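Local coordinates for serine proteinase inhibitor 1 (Myxoma virus, PDB 6BJ5) that inhibits serine proteases as a serpin of the poxvirus subfamily and contributes to the virulence of the virus, at the interface of chains B and A. Coordinates in Å, arbitrary orientation; residue numbers count along the deposited sequence, not the author numbering. Chains: chain A, Serine proteinase inhibitor 1; chain B, Serine proteinase inhibitor 1.

Contact 1: the interface of chains B and A. Residues chain B 242-244; chain A 7-8, 10.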
loop_
_atom_site.group_PDB
_atom_site.type_symbol
_atom_site.label_atom_id
_atom_site.label_comp_id
_atom_site.label_asym_id
_atom_site.label_seq_id
_atom_site.Cartn_x
_atom_site.Cartn_y
_atom_site.Cartn_z
ATOM N N ASP B 242 -4.005 -26.488 -9.870
ATOM C CA ASP B 242 -2.837 -27.327 -10.161
ATOM C C ASP B 242 -2.144 -27.640 -8.833
ATOM O O ASP B 242 -2.234 -26.864 -7.881
ATOM C CB ASP B 242 -1.890 -26.587 -11.124
ATOM C CG ASP B 242 -0.672 -27.398 -11.527
ATOM O OD1 ASP B 242 -0.313 -27.339 -12.717
ATOM O OD2 ASP B 242 -0.047 -28.064 -10.679
ATOM N N VAL B 243 -1.456 -28.781 -8.774
ATOM C CA VAL B 243 -0.642 -29.146 -7.611
ATOM C C VAL B 243 0.713 -28.459 -7.722
ATOM O O VAL B 243 1.440 -28.648 -8.704
ATOM C CB VAL B 243 -0.480 -30.671 -7.519
ATOM C CG1 VAL B 243 0.540 -31.046 -6.455
ATOM C CG2 VAL B 243 -1.813 -31.316 -7.237
ATOM N N CYS B 244 1.089 -27.690 -6.713
ATOM C CA CYS B 244 2.309 -26.915 -6.841
ATOM C C CYS B 244 3.273 -27.165 -5.702
ATOM O O CYS B 244 2.884 -27.535 -4.583
ATOM C CB CYS B 244 2.056 -25.396 -6.872
ATOM S SG CYS B 244 1.037 -24.769 -8.174
ATOM N N LEU A 7 6.463 -32.009 -11.818
ATOM C CA LEU A 7 5.364 -31.312 -11.150
ATOM C C LEU A 7 5.564 -29.791 -11.246
ATOM O O LEU A 7 6.682 -29.345 -11.510
ATOM C CB LEU A 7 5.272 -31.787 -9.703
ATOM C CG LEU A 7 4.335 -31.065 -8.764
ATOM C CD1 LEU A 7 2.958 -31.408 -9.250
ATOM C CD2 LEU A 7 4.536 -31.590 -7.363
ATOM N N THR A 8 4.502 -28.997 -11.043
ATOM C CA THR A 8 4.592 -27.540 -11.207
ATOM C C THR A 8 5.354 -26.862 -10.060
ATOM O O THR A 8 4.898 -26.855 -8.911
ATOM C CB THR A 8 3.198 -26.938 -11.333
ATOM O OG1 THR A 8 2.522 -27.535 -12.445
ATOM C CG2 THR A 8 3.306 -25.432 -11.589
ATOM N N ILE A 10 7.050 -23.415 -8.515
ATOM C CA ILE A 10 7.154 -21.961 -8.424
ATOM C C ILE A 10 8.302 -21.644 -7.468
ATOM O O ILE A 10 8.229 -21.944 -6.269
ATOM C CB ILE A 10 5.833 -21.329 -7.943
ATOM C CG1 ILE A 10 4.708 -21.603 -8.931
ATOM C CG2 ILE A 10 5.974 -19.830 -7.721
ATOM C CD1 ILE A 10 3.770 -22.666 -8.461
#
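The carboxylate of B:Asp242 is the flat group, and the hydroxyl of A:Thr8 meets its oxygens from above the plane. The threonine hydroxyl OG1 donates to OD1 of B:Asp242 at 2.9 Å, arriving on the syn side but 32° out of the carboxylate plane, so it is tilted toward one face. The same OG1 lies 3.2 Å from OD2 of B:Asp242, a weak second hydrogen bond that leaves the pairing uneven. B:Asp242 is poorly ordered, and this polar link should be read with that caution. In A:Thr8 the hydroxyl branch stands opposite the carbonyl carbon (chi1 -58°), which turns OG1 to the carboxylate while CB lies beyond the carbonyl oxygen O of B:Val243, at 3.6 Å.

Apolar contacts flank this bond. B:Val243 and A:Leu7 meet at about a right angle, the valine CG1 methyl lying 3.7 Å from the leucine CD1 methyl. Farther along, the thiol sulfur SG of B:Cys244 touches the terminal methyl CD1 of A:Ile10 at 3.5 Å, and CB of B:Cys244 supports the same methyl at 3.6 Å.

The backbones of B:Cys244 and A:Thr8 form a parallel beta bridge; CA of B:Cys244 lies 3.3 Å from the carbonyl O of A:Thr8. The site thus joins the start of strand 243-249 of chain B to strand 8-11 of chain A, at the modelled beginning of the C-terminal serpin fragment.

Contact 2: the interface of chains B and A. Residues chain B 168, 249; chain A 12, 14-16, 34, 36.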
loop_
_atom_site.group_PDB
_atom_site.type_symbol
_atom_site.label_atom_id
_atom_site.label_comp_id
_atom_site.label_asym_id
_atom_site.label_seq_id
_atom_site.Cartn_x
_atom_site.Cartn_y
_atom_site.Cartn_z
ATOM N N PHE B 168 19.540 -16.457 -3.686
ATOM C CA PHE B 168 18.614 -15.542 -4.354
ATOM C C PHE B 168 19.428 -14.716 -5.338
ATOM O O PHE B 168 20.326 -13.973 -4.923
ATOM C CB PHE B 168 17.926 -14.624 -3.329
ATOM C CG PHE B 168 16.786 -13.802 -3.880
ATOM C CD1 PHE B 168 15.476 -14.249 -3.766
ATOM C CD2 PHE B 168 17.018 -12.547 -4.447
ATOM C CE1 PHE B 168 14.412 -13.483 -4.244
ATOM C CE2 PHE B 168 15.970 -11.780 -4.939
ATOM C CZ PHE B 168 14.658 -12.248 -4.835
ATOM N N PRO B 249 10.841 -16.937 -0.290
ATOM C CA PRO B 249 11.514 -16.467 0.917
ATOM C C PRO B 249 10.550 -15.904 1.940
ATOM O O PRO B 249 9.535 -15.303 1.597
ATOM C CB PRO B 249 12.417 -15.323 0.425
ATOM C CG PRO B 249 12.222 -15.245 -1.076
ATOM C CD PRO B 249 10.939 -15.949 -1.378
ATOM N N ALA A 12 10.611 -18.567 -6.181
ATOM C CA ALA A 12 10.833 -17.130 -6.098
ATOM C C ALA A 12 12.248 -16.877 -5.582
ATOM O O ALA A 12 12.466 -16.332 -4.500
ATOM C CB ALA A 12 9.787 -16.490 -5.193
ATOM N N LYS A 14 14.470 -15.187 -7.516
ATOM C CA LYS A 14 14.891 -14.038 -8.298
ATOM C C LYS A 14 13.893 -12.921 -8.002
ATOM O O LYS A 14 12.835 -13.199 -7.418
ATOM C CB LYS A 14 14.956 -14.395 -9.790
ATOM C CG LYS A 14 13.777 -15.207 -10.332
ATOM C CD LYS A 14 13.897 -15.394 -11.853
ATOM C CE LYS A 14 12.794 -16.283 -12.442
ATOM N NZ LYS A 14 12.854 -17.678 -11.909
ATOM N N PRO A 15 14.176 -11.668 -8.364
ATOM C CA PRO A 15 13.231 -10.582 -8.060
ATOM C C PRO A 15 11.813 -10.901 -8.500
ATOM O O PRO A 15 11.575 -11.409 -9.601
ATOM C CB PRO A 15 13.804 -9.387 -8.830
ATOM C CG PRO A 15 15.246 -9.627 -8.844
ATOM C CD PRO A 15 15.417 -11.143 -8.958
ATOM N N PHE A 16 10.865 -10.627 -7.612
ATOM C CA PHE A 16 9.477 -10.980 -7.859
ATOM C C PHE A 16 8.564 -9.895 -7.308
ATOM O O PHE A 16 9.010 -8.915 -6.706
ATOM C CB PHE A 16 9.148 -12.349 -7.267
ATOM C CG PHE A 16 9.247 -12.410 -5.770
ATOM C CD1 PHE A 16 8.151 -12.112 -4.978
ATOM C CD2 PHE A 16 10.428 -12.806 -5.154
ATOM C CE1 PHE A 16 8.230 -12.204 -3.600
ATOM C CE2 PHE A 16 10.513 -12.886 -3.778
ATOM C CZ PHE A 16 9.410 -12.585 -2.993
ATOM N N ILE A 34 10.360 -7.438 -4.441
ATOM C CA ILE A 34 11.487 -7.952 -3.675
ATOM C C ILE A 34 12.615 -8.290 -4.645
ATOM O O ILE A 34 12.526 -9.278 -5.384
ATOM C CB ILE A 34 11.052 -9.162 -2.852
ATOM C CG1 ILE A 34 10.126 -8.659 -1.769
ATOM C CG2 ILE A 34 12.213 -9.890 -2.259
ATOM C CD1 ILE A 34 9.489 -9.754 -1.077
ATOM N N LYS A 36 16.095 -8.269 -3.554
ATOM C CA LYS A 36 17.363 -8.490 -2.871
ATOM C C LYS A 36 17.120 -9.111 -1.511
ATOM O O LYS A 36 16.015 -9.043 -0.958
ATOM C CB LYS A 36 18.146 -7.187 -2.682
ATOM C CG LYS A 36 17.448 -6.224 -1.742
ATOM C CD LYS A 36 18.233 -4.944 -1.449
ATOM C CE LYS A 36 19.532 -5.274 -0.722
ATOM N NZ LYS A 36 20.462 -4.115 -0.637
#
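This is an interface within one serpin fold, between the N-terminal and C-terminal pieces of a single polypeptide, and it probably keeps the C-terminal piece in place against the main body. An aromatic side chain of the body, B:Phe168 on strand 164-170, reaches into the loop that leads chain A into strand 16-22. Its CG is anti to the backbone N (chi1 -170°), and the far rim of the ring is what enters the loop. One face lies toward the backbone of A:Lys14, whose N stands 3.7 Å above the ring plane, displaced toward the rim. CZ of B:Phe168 comes within 3.3 Å of the carbonyl O of A:Lys14, and CE1 of the same ring is 3.5 Å from the carbonyl O of A:Ala12. Both oxygens lie on the same side of the ring plane as the A:Lys14 nitrogen, so they approach the rim at a tilt.

A:Phe16 receives this ring edge to edge: CE1 of B:Phe168 lies in the A:Phe16 plane, 4.0 Å from CE2 of A:Phe16, with the two planes inclined by about 64°. The A:Phe16 ring is sandwiched within its own chain, by CB of A:Ile34 at 3.8 Å above one face and by CB of A:Ala12 on the other, both offset toward the rim. Its CG sits between the backbone N and the carbonyl carbon (chi1 64°), presenting the CE2 edge to chain B. There CD of B:Pro249 meets CE2 of A:Phe16 at 3.9 Å, from the face that A:Ala12 covers. CD of B:Pro249 also lies 4.0 Å from CB of A:Ala12, so this methyl touches both the A:Phe16 face and the proline.

The C-alpha centres of contact 1 and contact 2 are about 19 Å apart; strand 243-249 of chain B spans the gap, and chain A covers it with strand 8-11 and the loop that follows. The chain B strand supplies residues to contact 1 at its start and contact 2 at its final residue. In chain A, strand 8-11 begins in contact 1 and leads directly to the loop of contact 2. Chain A is therefore held at both ends of this stretch, just downstream of the probable reactive bond between A:Arg4 and A:Asn5. Such pairing would keep the C-terminal piece attached although the polypeptide is divided into two chains.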